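Local coordinates for macrolide export ATP-binding/permease protein MacB (Actinobacillus actinomycetemcomitans, PDB 3FTJ), which probably exports macrolides as the inner-membrane ABC transporter of the tripartite MacAB-TdeA efflux system, the chain here being its periplasmic region, at residues 47-56 with 172-182; 71-82 with 153-163. All blocks are in the same frame, centred on the assembly; numbering follows the deposited sequence.

Interaction 1. Residues 47-56 with 172-182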
loop_
_atom_site.group_PDB
_atom_site.type_symbol
_atom_site.label_atom_id
_atom_site.label_comp_id
_atom_site.label_asym_id
_atom_site.label_seq_id
_atom_site.Cartn_x
_atom_site.Cartn_y
_atom_site.Cartn_z
ATOM N N SER A 47 -10.691 15.404 -9.758
ATOM C CA SER A 47 -11.922 14.861 -10.318
ATOM C C SER A 47 -11.652 13.579 -11.081
ATOM O O SER A 47 -12.534 12.736 -11.226
ATOM C CB SER A 47 -12.593 15.892 -11.230
ATOM O OG SER A 47 -11.691 16.347 -12.229
ATOM N N TYR A 48 -10.428 13.435 -11.573
ATOM C CA TYR A 48 -10.063 12.256 -12.351
ATOM C C TYR A 48 -9.576 11.100 -11.481
ATOM O O TYR A 48 -9.151 10.069 -11.994
ATOM C CB TYR A 48 -8.995 12.611 -13.389
ATOM C CG TYR A 48 -7.774 13.291 -12.811
ATOM C CD1 TYR A 48 -7.743 14.665 -12.629
ATOM C CD2 TYR A 48 -6.653 12.560 -12.457
ATOM C CE1 TYR A 48 -6.628 15.293 -12.103
ATOM C CE2 TYR A 48 -5.535 13.175 -11.931
ATOM C CZ TYR A 48 -5.527 14.539 -11.751
ATOM O OH TYR A 48 -4.411 15.152 -11.228
ATOM N N ILE A 49 -9.643 11.269 -10.163
ATOM C CA ILE A 49 -9.141 10.252 -9.243
ATOM C C ILE A 49 -10.274 9.607 -8.441
ATOM O O ILE A 49 -11.061 10.294 -7.796
ATOM C CB ILE A 49 -8.058 10.832 -8.304
ATOM C CG1 ILE A 49 -6.762 11.061 -9.082
ATOM C CG2 ILE A 49 -7.794 9.887 -7.133
ATOM C CD1 ILE A 49 -5.719 11.868 -8.330
ATOM N N GLN A 50 -10.351 8.284 -8.497
ATOM C CA GLN A 50 -11.446 7.537 -7.884
ATOM C C GLN A 50 -11.146 7.110 -6.440
ATOM O O GLN A 50 -12.036 7.081 -5.591
ATOM C CB GLN A 50 -11.784 6.313 -8.739
ATOM C CG GLN A 50 -12.859 5.425 -8.150
ATOM C CD GLN A 50 -13.278 4.304 -9.089
ATOM O OE1 GLN A 50 -14.075 3.436 -8.723
ATOM N NE2 GLN A 50 -12.744 4.318 -10.307
ATOM N N SER A 51 -9.893 6.767 -6.165
ATOM C CA SER A 51 -9.486 6.451 -4.800
ATOM C C SER A 51 -7.984 6.613 -4.619
ATOM O O SER A 51 -7.213 6.521 -5.573
ATOM C CB SER A 51 -9.905 5.033 -4.414
ATOM O OG SER A 51 -9.070 4.067 -5.032
ATOM N N VAL A 52 -7.588 6.859 -3.378
ATOM C CA VAL A 52 -6.193 7.071 -3.025
ATOM C C VAL A 52 -5.830 6.225 -1.803
ATOM O O VAL A 52 -6.507 6.285 -0.773
ATOM C CB VAL A 52 -5.947 8.550 -2.713
ATOM C CG1 VAL A 52 -4.499 8.785 -2.307
ATOM C CG2 VAL A 52 -6.333 9.410 -3.923
ATOM N N THR A 53 -4.760 5.446 -1.920
ATOM C CA THR A 53 -4.313 4.585 -0.832
ATOM C C THR A 53 -2.875 4.877 -0.427
ATOM O O THR A 53 -1.948 4.566 -1.166
ATOM C CB THR A 53 -4.406 3.116 -1.243
ATOM O OG1 THR A 53 -5.760 2.825 -1.613
ATOM C CG2 THR A 53 -3.985 2.218 -0.100
ATOM N N PRO A 54 -2.687 5.489 0.746
ATOM C CA PRO A 54 -1.346 5.732 1.290
ATOM C C PRO A 54 -0.722 4.406 1.713
ATOM O O PRO A 54 -1.454 3.482 2.044
ATOM C CB PRO A 54 -1.616 6.605 2.521
ATOM C CG PRO A 54 -3.036 7.104 2.355
ATOM C CD PRO A 54 -3.751 6.038 1.604
ATOM N N ASN A 55 0.600 4.302 1.694
ATOM C CA ASN A 55 1.262 3.056 2.089
ATOM C C ASN A 55 2.598 3.325 2.759
ATOM O O ASN A 55 3.515 3.867 2.146
ATOM C CB ASN A 55 1.458 2.131 0.873
ATOM C CG ASN A 55 2.050 0.766 1.244
ATOM O OD1 ASN A 55 2.955 0.656 2.081
ATOM N ND2 ASN A 55 1.544 -0.283 0.601
ATOM N N THR A 56 2.694 2.963 4.031
ATOM C CA THR A 56 3.970 2.932 4.722
ATOM C C THR A 56 4.087 1.553 5.355
ATOM O O THR A 56 3.095 0.845 5.487
ATOM C CB THR A 56 4.035 3.995 5.810
ATOM O OG1 THR A 56 5.342 4.001 6.393
ATOM C CG2 THR A 56 3.007 3.701 6.884
ATOM N N ARG A 172 4.605 11.092 6.854
ATOM C CA ARG A 172 5.259 10.745 5.594
ATOM C C ARG A 172 5.176 9.260 5.293
ATOM O O ARG A 172 5.157 8.439 6.203
ATOM C CB ARG A 172 6.707 11.224 5.601
ATOM C CG ARG A 172 6.792 12.707 5.365
ATOM C CD ARG A 172 8.054 13.314 5.915
ATOM N NE ARG A 172 7.952 14.768 5.915
ATOM C CZ ARG A 172 8.483 15.553 4.985
ATOM N NH1 ARG A 172 9.170 15.020 3.979
ATOM N NH2 ARG A 172 8.335 16.871 5.063
ATOM N N ILE A 173 5.134 8.921 4.003
ATOM C CA ILE A 173 4.840 7.556 3.585
ATOM C C ILE A 173 5.725 7.063 2.444
ATOM O O ILE A 173 6.439 7.842 1.818
ATOM C CB ILE A 173 3.367 7.436 3.169
ATOM C CG1 ILE A 173 3.059 8.466 2.074
ATOM C CG2 ILE A 173 2.457 7.608 4.371
ATOM C CD1 ILE A 173 1.609 8.562 1.722
ATOM N N GLY A 174 5.660 5.763 2.180
ATOM C CA GLY A 174 6.523 5.128 1.204
ATOM C C GLY A 174 5.997 5.217 -0.212
ATOM O O GLY A 174 6.777 5.327 -1.166
ATOM N N SER A 175 4.672 5.171 -0.349
ATOM C CA SER A 175 4.025 5.306 -1.651
ATOM C C SER A 175 2.529 5.622 -1.541
ATOM O O SER A 175 1.933 5.547 -0.466
ATOM C CB SER A 175 4.227 4.034 -2.484
ATOM O OG SER A 175 3.552 2.924 -1.911
ATOM N N ILE A 176 1.938 5.970 -2.676
ATOM C CA ILE A 176 0.518 6.252 -2.786
ATOM C C ILE A 176 -0.006 5.578 -4.042
ATOM O O ILE A 176 0.481 5.839 -5.143
ATOM C CB ILE A 176 0.261 7.775 -2.946
ATOM C CG1 ILE A 176 0.750 8.545 -1.718
ATOM C CG2 ILE A 176 -1.210 8.050 -3.204
ATOM C CD1 ILE A 176 0.884 10.048 -1.955
ATOM N N THR A 177 -0.992 4.710 -3.897
ATOM C CA THR A 177 -1.618 4.138 -5.079
ATOM C C THR A 177 -2.942 4.844 -5.351
ATOM O O THR A 177 -3.774 4.976 -4.454
ATOM C CB THR A 177 -1.838 2.626 -4.944
ATOM O OG1 THR A 177 -0.580 1.981 -4.696
ATOM C CG2 THR A 177 -2.449 2.065 -6.222
ATOM N N VAL A 178 -3.116 5.312 -6.585
ATOM C CA VAL A 178 -4.336 5.998 -6.987
ATOM C C VAL A 178 -5.100 5.133 -7.984
ATOM O O VAL A 178 -4.500 4.455 -8.819
ATOM C CB VAL A 178 -4.055 7.390 -7.628
ATOM C CG1 VAL A 178 -3.176 8.249 -6.726
ATOM C CG2 VAL A 178 -3.418 7.238 -8.984
ATOM N N LYS A 179 -6.423 5.143 -7.875
ATOM C CA LYS A 179 -7.270 4.490 -8.861
ATOM C C LYS A 179 -7.793 5.588 -9.762
ATOM O O LYS A 179 -8.417 6.542 -9.293
ATOM C CB LYS A 179 -8.433 3.768 -8.187
ATOM C CG LYS A 179 -8.873 2.479 -8.877
ATOM C CD LYS A 179 -9.590 2.740 -10.194
ATOM C CE LYS A 179 -10.245 1.460 -10.712
ATOM N NZ LYS A 179 -11.020 1.663 -11.973
ATOM N N ILE A 180 -7.511 5.453 -11.053
ATOM C CA ILE A 180 -7.880 6.453 -12.047
ATOM C C ILE A 180 -9.351 6.309 -12.451
ATOM O O ILE A 180 -9.869 5.194 -12.547
ATOM C CB ILE A 180 -6.962 6.329 -13.287
ATOM C CG1 ILE A 180 -5.585 6.907 -12.981
ATOM C CG2 ILE A 180 -7.541 7.041 -14.475
ATOM C CD1 ILE A 180 -5.628 8.337 -12.495
ATOM N N SER A 181 -10.024 7.439 -12.655
ATOM C CA SER A 181 -11.396 7.431 -13.160
ATOM C C SER A 181 -11.482 6.550 -14.402
ATOM O O SER A 181 -10.611 6.595 -15.273
ATOM C CB SER A 181 -11.876 8.852 -13.493
ATOM O OG SER A 181 -11.935 9.669 -12.332
ATOM N N ASP A 182 -12.537 5.747 -14.474
ATOM C CA ASP A 182 -12.721 4.822 -15.582
ATOM C C ASP A 182 -12.733 5.539 -16.937
ATOM O O ASP A 182 -12.262 5.000 -17.937
ATOM C CB ASP A 182 -14.018 4.021 -15.394
ATOM C CG ASP A 182 -14.133 3.401 -14.004
ATOM O OD1 ASP A 182 -15.269 3.067 -13.595
ATOM O OD2 ASP A 182 -13.094 3.247 -13.321
HETATM O O HOH W 1 -6.428 3.450 -4.445
HETATM O O HOH W 2 5.918 6.220 7.767
#

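Interaction 2. Residues 71-82 with 153-163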
loop_
_atom_site.group_PDB
_atom_site.type_symbol
_atom_site.label_atom_id
_atom_site.label_comp_id
_atom_site.label_asym_id
_atom_site.label_seq_id
_atom_site.Cartn_x
_atom_site.Cartn_y
_atom_site.Cartn_z
ATOM N N SER A 71 10.914 -10.418 11.167
ATOM C CA SER A 71 10.596 -9.910 9.839
ATOM C C SER A 71 9.128 -10.120 9.485
ATOM O O SER A 71 8.792 -10.659 8.429
ATOM C CB SER A 71 11.524 -10.504 8.777
ATOM O OG SER A 71 11.682 -11.900 8.953
ATOM N N ALA A 72 8.258 -9.706 10.398
ATOM C CA ALA A 72 6.856 -9.527 10.078
ATOM C C ALA A 72 6.734 -8.110 9.546
ATOM O O ALA A 72 7.229 -7.169 10.167
ATOM C CB ALA A 72 5.999 -9.700 11.315
ATOM N N ASN A 73 6.087 -7.970 8.394
ATOM C CA ASN A 73 5.850 -6.674 7.778
ATOM C C ASN A 73 4.486 -6.120 8.119
ATOM O O ASN A 73 3.463 -6.686 7.726
ATOM C CB ASN A 73 5.974 -6.791 6.267
ATOM C CG ASN A 73 7.329 -7.284 5.847
ATOM O OD1 ASN A 73 8.344 -6.675 6.176
ATOM N ND2 ASN A 73 7.360 -8.408 5.134
ATOM N N LEU A 74 4.472 -5.019 8.858
ATOM C CA LEU A 74 3.239 -4.294 9.124
ATOM C C LEU A 74 3.112 -3.167 8.122
ATOM O O LEU A 74 3.965 -2.284 8.058
ATOM C CB LEU A 74 3.228 -3.720 10.539
ATOM C CG LEU A 74 1.976 -2.955 10.980
ATOM C CD1 LEU A 74 0.736 -3.856 10.996
ATOM C CD2 LEU A 74 2.217 -2.355 12.363
ATOM N N TYR A 75 2.046 -3.214 7.333
ATOM C CA TYR A 75 1.720 -2.150 6.400
ATOM C C TYR A 75 0.666 -1.252 7.012
ATOM O O TYR A 75 -0.305 -1.733 7.604
ATOM C CB TYR A 75 1.186 -2.734 5.100
ATOM C CG TYR A 75 2.218 -3.483 4.308
ATOM C CD1 TYR A 75 3.068 -2.813 3.430
ATOM C CD2 TYR A 75 2.352 -4.859 4.436
ATOM C CE1 TYR A 75 4.028 -3.497 2.706
ATOM C CE2 TYR A 75 3.301 -5.550 3.708
ATOM C CZ TYR A 75 4.135 -4.862 2.844
ATOM O OH TYR A 75 5.079 -5.554 2.119
ATOM N N GLY A 76 0.878 0.055 6.886
ATOM C CA GLY A 76 -0.120 1.035 7.259
ATOM C C GLY A 76 -0.680 1.537 5.956
ATOM O O GLY A 76 -0.008 2.278 5.243
ATOM N N ILE A 77 -1.894 1.114 5.627
ATOM C CA ILE A 77 -2.463 1.401 4.304
ATOM C C ILE A 77 -3.874 1.986 4.372
ATOM O O ILE A 77 -4.478 2.051 5.446
ATOM C CB ILE A 77 -2.446 0.139 3.381
ATOM C CG1 ILE A 77 -2.905 -1.119 4.131
ATOM C CG2 ILE A 77 -1.054 -0.101 2.835
ATOM C CD1 ILE A 77 -4.320 -1.071 4.679
ATOM N N GLY A 78 -4.391 2.426 3.225
ATOM C CA GLY A 78 -5.734 2.977 3.164
ATOM C C GLY A 78 -6.840 1.938 3.040
ATOM O O GLY A 78 -6.598 0.793 2.655
ATOM N N GLU A 79 -8.066 2.357 3.347
ATOM C CA GLU A 79 -9.262 1.516 3.207
ATOM C C GLU A 79 -9.377 0.782 1.863
ATOM O O GLU A 79 -9.764 -0.380 1.827
ATOM C CB GLU A 79 -10.517 2.359 3.452
ATOM C CG GLU A 79 -11.815 1.679 3.055
ATOM C CD GLU A 79 -13.028 2.436 3.555
ATOM O OE1 GLU A 79 -12.946 3.682 3.653
ATOM O OE2 GLU A 79 -14.054 1.786 3.860
ATOM N N GLN A 80 -9.034 1.456 0.766
ATOM C CA GLN A 80 -9.164 0.872 -0.576
ATOM C C GLN A 80 -8.012 -0.046 -0.968
ATOM O O GLN A 80 -7.976 -0.560 -2.091
ATOM C CB GLN A 80 -9.319 1.968 -1.647
ATOM C CG GLN A 80 -10.551 2.855 -1.491
ATOM C CD GLN A 80 -11.820 2.049 -1.251
ATOM O OE1 GLN A 80 -12.106 1.086 -1.961
ATOM N NE2 GLN A 80 -12.583 2.441 -0.234
ATOM N N TYR A 81 -7.069 -0.258 -0.055
ATOM C CA TYR A 81 -5.881 -1.037 -0.389
ATOM C C TYR A 81 -6.214 -2.434 -0.916
ATOM O O TYR A 81 -5.664 -2.870 -1.924
ATOM C CB TYR A 81 -4.922 -1.143 0.802
ATOM C CG TYR A 81 -3.684 -1.955 0.492
ATOM C CD1 TYR A 81 -3.643 -3.309 0.754
ATOM C CD2 TYR A 81 -2.563 -1.363 -0.084
ATOM C CE1 TYR A 81 -2.519 -4.063 0.464
ATOM C CE2 TYR A 81 -1.432 -2.106 -0.374
ATOM C CZ TYR A 81 -1.418 -3.459 -0.100
ATOM O OH TYR A 81 -0.307 -4.222 -0.385
ATOM N N PHE A 82 -7.110 -3.138 -0.237
ATOM C CA PHE A 82 -7.378 -4.530 -0.586
ATOM C C PHE A 82 -8.027 -4.666 -1.956
ATOM O O PHE A 82 -7.698 -5.573 -2.722
ATOM C CB PHE A 82 -8.226 -5.194 0.495
ATOM C CG PHE A 82 -7.648 -5.053 1.869
ATOM C CD1 PHE A 82 -6.598 -5.856 2.274
ATOM C CD2 PHE A 82 -8.133 -4.096 2.740
ATOM C CE1 PHE A 82 -6.055 -5.726 3.542
ATOM C CE2 PHE A 82 -7.592 -3.961 4.004
ATOM C CZ PHE A 82 -6.547 -4.777 4.400
ATOM N N SER A 153 4.979 -13.997 3.199
ATOM C CA SER A 153 6.108 -13.801 4.104
ATOM C C SER A 153 5.768 -12.865 5.256
ATOM O O SER A 153 6.469 -11.888 5.506
ATOM C CB SER A 153 7.326 -13.285 3.340
ATOM O OG SER A 153 7.985 -14.352 2.677
ATOM N N LEU A 154 4.693 -13.192 5.963
ATOM C CA LEU A 154 4.229 -12.426 7.122
ATOM C C LEU A 154 3.861 -10.989 6.818
ATOM O O LEU A 154 4.568 -10.050 7.198
ATOM C CB LEU A 154 5.215 -12.494 8.276
ATOM C CG LEU A 154 4.776 -13.530 9.304
ATOM C CD1 LEU A 154 4.772 -14.907 8.671
ATOM C CD2 LEU A 154 5.691 -13.490 10.514
ATOM N N ASN A 155 2.733 -10.833 6.138
ATOM C CA ASN A 155 2.193 -9.522 5.856
ATOM C C ASN A 155 1.001 -9.248 6.759
ATOM O O ASN A 155 0.078 -10.062 6.846
ATOM C CB ASN A 155 1.795 -9.428 4.385
ATOM C CG ASN A 155 2.973 -9.671 3.451
ATOM O OD1 ASN A 155 3.995 -8.994 3.537
ATOM N ND2 ASN A 155 2.836 -10.644 2.560
ATOM N N LEU A 156 1.044 -8.113 7.453
ATOM C CA LEU A 156 -0.104 -7.632 8.218
ATOM C C LEU A 156 -0.519 -6.253 7.703
ATOM O O LEU A 156 0.335 -5.419 7.406
ATOM C CB LEU A 156 0.213 -7.544 9.712
ATOM C CG LEU A 156 0.940 -8.676 10.447
ATOM C CD1 LEU A 156 0.394 -8.750 11.862
ATOM C CD2 LEU A 156 0.788 -10.015 9.780
ATOM N N TYR A 157 -1.825 -6.014 7.615
ATOM C CA TYR A 157 -2.338 -4.752 7.093
ATOM C C TYR A 157 -3.178 -4.005 8.115
ATOM O O TYR A 157 -4.141 -4.544 8.653
ATOM C CB TYR A 157 -3.164 -4.995 5.829
ATOM C CG TYR A 157 -2.420 -5.792 4.783
ATOM C CD1 TYR A 157 -1.475 -5.190 3.971
ATOM C CD2 TYR A 157 -2.655 -7.145 4.618
ATOM C CE1 TYR A 157 -0.788 -5.907 3.013
ATOM C CE2 TYR A 157 -1.971 -7.876 3.664
ATOM C CZ TYR A 157 -1.040 -7.247 2.863
ATOM O OH TYR A 157 -0.359 -7.962 1.910
ATOM N N SER A 158 -2.811 -2.754 8.356
ATOM C CA SER A 158 -3.419 -1.939 9.396
ATOM C C SER A 158 -3.663 -0.553 8.806
ATOM O O SER A 158 -3.081 -0.218 7.775
ATOM C CB SER A 158 -2.461 -1.876 10.591
ATOM O OG SER A 158 -3.079 -1.384 11.757
ATOM N N PRO A 159 -4.533 0.260 9.431
ATOM C CA PRO A 159 -4.770 1.581 8.834
ATOM C C PRO A 159 -3.507 2.424 8.839
ATOM O O PRO A 159 -2.773 2.404 9.837
ATOM C CB PRO A 159 -5.815 2.209 9.769
ATOM C CG PRO A 159 -6.493 1.039 10.427
ATOM C CD PRO A 159 -5.401 0.016 10.596
ATOM N N TYR A 160 -3.256 3.153 7.752
ATOM C CA TYR A 160 -2.089 4.032 7.670
ATOM C C TYR A 160 -2.027 4.975 8.868
ATOM O O TYR A 160 -0.942 5.299 9.350
ATOM C CB TYR A 160 -2.071 4.842 6.361
ATOM C CG TYR A 160 -3.166 5.900 6.239
ATOM C CD1 TYR A 160 -3.059 7.120 6.888
ATOM C CD2 TYR A 160 -4.309 5.665 5.476
ATOM C CE1 TYR A 160 -4.070 8.090 6.789
ATOM C CE2 TYR A 160 -5.322 6.622 5.364
ATOM C CZ TYR A 160 -5.194 7.833 6.026
ATOM O OH TYR A 160 -6.184 8.789 5.918
ATOM N N SER A 161 -3.194 5.409 9.344
ATOM C CA SER A 161 -3.274 6.350 10.458
ATOM C C SER A 161 -2.751 5.730 11.756
ATOM O O SER A 161 -1.966 6.343 12.482
ATOM C CB SER A 161 -4.715 6.832 10.638
ATOM O OG SER A 161 -5.606 5.728 10.703
ATOM N N THR A 162 -3.193 4.511 12.036
ATOM C CA THR A 162 -2.721 3.753 13.196
ATOM C C THR A 162 -1.214 3.543 13.176
ATOM O O THR A 162 -0.538 3.710 14.188
ATOM C CB THR A 162 -3.383 2.376 13.242
ATOM O OG1 THR A 162 -4.796 2.532 13.071
ATOM C CG2 THR A 162 -3.108 1.691 14.577
ATOM N N VAL A 163 -0.688 3.182 12.014
ATOM C CA VAL A 163 0.732 2.891 11.886
ATOM C C VAL A 163 1.574 4.159 12.023
ATOM O O VAL A 163 2.600 4.164 12.694
ATOM C CB VAL A 163 1.026 2.155 10.568
ATOM C CG1 VAL A 163 2.514 2.026 10.341
ATOM C CG2 VAL A 163 0.394 0.795 10.616
#

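Interaction 1. Residues 47-56 with 172-182
From Ser51 with Lys179 to Asn55 with Ser175, strands 49-56 and 175-180 run antiparallel, their axes 4.6 Å apart at closest and 166° between their directions. A classic beta bulge interrupts the ladder where Gln50 and Ser51 both face Lys179: Gln50 N gives a short bond of 2.7 Å to Lys179 O, whereas that from Ser51 N is weak. At the bulge Gln50 CB points toward the partner strand. With CG anti to the backbone N (chi1 177°) and the chain extended beyond it, Gln50 runs alongside Lys179, NE2 lying 3.5 Å from Lys179 CD. Its amide N-H reaches Asp182 OD2 at 3.2 Å, from above the carboxylate plane, while Lys179 NZ forms a salt bridge of 2.9 Å with the same oxygen, nearly in line with the C-O bond, on the other side of the plane. On the face formed by Val52, Pro54, Ile176 and Val178, Val52 CG1 presses tightly on Ile176 CG2 at 3.5 Å, and helix 37-44 covers Val52 and Pro54. Mid-ladder, one water joins Ser51 OG, Thr53 OG1 and Thr177 O. Two donors on Asp182 OD2 probably favour a charged carboxylate. The bulge thus points Gln50 at the solvent-facing Lys179-Asp182 pair.

Interaction 2. Residues 71-82 with 153-163
Tyr157 lies against Tyr75, Tyr81 and Phe82, and its side chain exemplifies how one ring can tie its strand to the neighbouring strand and to the start of helix 81-85. Its CB sits 3.7 Å from Phe82 CZ. The first torsion (chi1 -53°) sets CG anti to the carbonyl carbon, and the ring runs alongside that of Tyr75. CD1 is 3.8 Å from Tyr75 CB, and CD2 lies equally far from Phe82 CE1; the Phe82 and Tyr157 rings form an offset edge-to-face pair, Phe82 giving the edge, planes at 85°. CE1 is shared, 3.6 Å from both Tyr75 CD2 and Tyr81 CE1, with Tyr81 OH at 3.8 Å. The Tyr75 ring is nearly parallel, at 20°, but barely overlaps. Beneath this cluster strands 72-77 and 155-159 pair in parallel within the mixed sheet of the MacB-like periplasmic core domain; strand 106-110 flanks 155-159 beyond, where the Tyr157 side chain also touches Asp110. Six backbone bonds join the two segments, Tyr160 N meeting Ile77 O from above the carbonyl plane. Across the sheet, Leu74 and Val163 run past each other in opposite directions, and Val163 CG2 presses on Gly76 CA at 3.4 Å.

Strands 49-64 and 67-77 are neighbours in one sheet, and interaction 1 uses the first where interaction 2 uses the second; Thr56 O and Gly76 N, 2.7 Å apart, probably hydrogen-bond directly between them. Thr53 CG2 also packs on Tyr81 CB, at 3.6 Å. Along the chain, interaction 2 is nested inside the loop that interaction 1 closes. The chemistry differs despite the shared sheet: interaction 1 is partly buried and antiparallel, with a charged group at one end and water on its polar face, whereas interaction 2 is buried, parallel and dominated by aromatic and aliphatic contacts.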